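Local coordinates for glycoside hydrolase family 61 (Trichoderma reesei QM6a, PDB 5O2X), which is a copper-dependent lytic polysaccharide monooxygenase of family AA9 that probably cleaves cellulose chains oxidatively, at residues 108-112 against 153-157. Sequence-based numbering, arbitrary orientation. Where two conformers were deposited one is given.
Sequences TLEFF and YVLRH
T108 ends a 3-10 turn; L109 onward and all of 153-157 are extended. Strand segments 110-112 and 153-157 cross at -60° (N to C), axes 8.7 Å apart at closest approach. Nearest CA pairs are L109-V154 (8.1 Å) and F111-R156 (8.2 Å). The CA-to-CB bond of Y153 (m) is sideways, but its CE2 comes 4.0 Å from F112 (p) CZ, at that ring's edge. Y153 OH is hydrogen-bonded to A149 O. V154 (t) points toward 108-112; its CG2 lies 3.9 Å from L109 CD1, its CG1 4.3 Å from F111 CE1. Both strands flank strand 90-96, antiparallel to each, in the β-sandwich core characteristic of AA9 enzymes. The L155 CA-to-CB bond points away; its side chain touches strand 74-80 of the other sheet. R156 (chi1-chi3 t) packs CB 3.7 Å from F111 CE1 and sets CD over the F111 (m) ring face in a CH-pi contact, 4.0 Å from the centroid, 17° off the normal. NH1 forms a salt bridge with E158; NE and NH2 hydrogen-bond to I55 O and I54 O.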
loop_
_atom_site.group_PDB
_atom_site.type_symbol
_atom_site.label_atom_id
_atom_site.label_comp_id
_atom_site.label_asym_id
_atom_site.label_seq_id
_atom_site.Cartn_x
_atom_site.Cartn_y
_atom_site.Cartn_z
ATOM N N THR A 108 -11.429 -5.917 11.151
ATOM C CA THR A 108 -11.781 -4.825 12.038
ATOM C C THR A 108 -11.001 -3.549 11.726
ATOM O O THR A 108 -11.288 -2.490 12.315
ATOM C CB THR A 108 -11.556 -5.193 13.534
ATOM O OG1 THR A 108 -10.177 -5.266 13.829
ATOM C CG2 THR A 108 -12.292 -6.454 13.924
ATOM N N LEU A 109 -9.998 -3.627 10.867
ATOM C CA LEU A 109 -9.113 -2.485 10.641
ATOM C C LEU A 109 -9.867 -1.385 9.907
ATOM O O LEU A 109 -10.532 -1.626 8.888
ATOM C CB LEU A 109 -7.896 -2.916 9.816
ATOM C CG LEU A 109 -6.920 -3.848 10.524
ATOM C CD1 LEU A 109 -5.934 -4.424 9.532
ATOM C CD2 LEU A 109 -6.184 -3.112 11.635
ATOM N N GLU A 110 -9.727 -0.151 10.411
ATOM C CA GLU A 110 -10.381 1.003 9.812
ATOM C C GLU A 110 -9.290 1.930 9.259
ATOM O O GLU A 110 -8.554 2.605 9.999
ATOM C CB GLU A 110 -11.285 1.685 10.828
ATOM C CG GLU A 110 -12.442 0.783 11.244
ATOM C CD GLU A 110 -13.287 1.350 12.331
ATOM O OE1 GLU A 110 -13.102 2.518 12.701
ATOM O OE2 GLU A 110 -14.151 0.599 12.831
ATOM N N PHE A 111 -9.194 1.931 7.940
ATOM C CA PHE A 111 -8.107 2.558 7.214
ATOM C C PHE A 111 -8.389 4.023 6.943
ATOM O O PHE A 111 -9.450 4.384 6.416
ATOM C CB PHE A 111 -7.908 1.849 5.880
ATOM C CG PHE A 111 -7.408 0.450 6.032
ATOM C CD1 PHE A 111 -6.067 0.196 6.281
ATOM C CD2 PHE A 111 -8.284 -0.628 5.979
ATOM C CE1 PHE A 111 -5.590 -1.098 6.466
ATOM C CE2 PHE A 111 -7.819 -1.917 6.185
ATOM C CZ PHE A 111 -6.477 -2.160 6.404
ATOM N N PHE A 112 -7.410 4.882 7.259
ATOM C CA PHE A 112 -7.425 6.282 6.846
ATOM C C PHE A 112 -6.298 6.485 5.826
ATOM O O PHE A 112 -5.216 5.909 5.936
ATOM C CB PHE A 112 -7.333 7.250 8.040
ATOM C CG PHE A 112 -6.175 7.030 8.982
ATOM C CD1 PHE A 112 -6.310 6.174 10.092
ATOM C CD2 PHE A 112 -4.982 7.691 8.818
ATOM C CE1 PHE A 112 -5.282 6.004 10.961
ATOM C CE2 PHE A 112 -3.952 7.527 9.721
ATOM C CZ PHE A 112 -4.086 6.683 10.799
ATOM N N TYR A 153 0.152 0.247 13.916
ATOM C CA TYR A 153 -0.673 0.429 12.752
ATOM C C TYR A 153 -0.312 -0.557 11.657
ATOM O O TYR A 153 0.867 -0.859 11.446
ATOM C CB TYR A 153 -0.494 1.819 12.136
ATOM C CG TYR A 153 -0.858 2.976 13.057
ATOM C CD1 TYR A 153 0.063 3.488 13.972
ATOM C CD2 TYR A 153 -2.099 3.589 12.994
ATOM C CE1 TYR A 153 -0.268 4.536 14.855
ATOM C CE2 TYR A 153 -2.440 4.642 13.855
ATOM C CZ TYR A 153 -1.496 5.122 14.748
ATOM O OH TYR A 153 -1.865 6.168 15.582
ATOM N N VAL A 154 -1.328 -1.005 10.919
ATOM C CA VAL A 154 -1.096 -1.651 9.631
ATOM C C VAL A 154 -1.008 -0.528 8.585
ATOM O O VAL A 154 -1.915 0.298 8.457
ATOM C CB VAL A 154 -2.193 -2.638 9.280
ATOM C CG1 VAL A 154 -2.030 -3.150 7.850
ATOM C CG2 VAL A 154 -2.154 -3.825 10.231
ATOM N N LEU A 155 0.092 -0.565 7.834
ATOM C CA LEU A 155 0.340 0.302 6.683
ATOM C C LEU A 155 -0.062 -0.512 5.443
ATOM O O LEU A 155 0.529 -1.561 5.188
ATOM C CB LEU A 155 1.805 0.701 6.669
ATOM C CG LEU A 155 2.399 1.342 5.450
ATOM C CD1 LEU A 155 1.712 2.621 5.167
ATOM C CD2 LEU A 155 3.899 1.532 5.643
ATOM N N ARG A 156 -1.062 -0.036 4.722
ATOM C CA ARG A 156 -1.597 -0.691 3.541
ATOM C C ARG A 156 -1.250 0.168 2.352
ATOM O O ARG A 156 -1.839 1.223 2.126
ATOM C CB ARG A 156 -3.108 -0.884 3.682
ATOM C CG ARG A 156 -3.785 -1.576 2.517
ATOM C CD ARG A 156 -5.298 -1.583 2.689
ATOM N NE ARG A 156 -6.014 -2.268 1.615
ATOM C CZ ARG A 156 -6.215 -1.772 0.403
ATOM N NH1 ARG A 156 -5.834 -0.528 0.124
ATOM N NH2 ARG A 156 -6.782 -2.502 -0.545
ATOM N N HIS A 157 -0.251 -0.307 1.582
ATOM C CA HIS A 157 0.213 0.357 0.355
ATOM C C HIS A 157 -0.417 -0.335 -0.835
ATOM O O HIS A 157 -0.578 -1.560 -0.822
ATOM C CB HIS A 157 1.740 0.206 0.321
ATOM C CG HIS A 157 2.368 0.663 -0.948
ATOM N ND1 HIS A 157 2.497 1.967 -1.344
ATOM C CD2 HIS A 157 2.891 -0.044 -1.986
ATOM C CE1 HIS A 157 3.097 2.030 -2.521
ATOM N NE2 HIS A 157 3.357 0.816 -2.940
#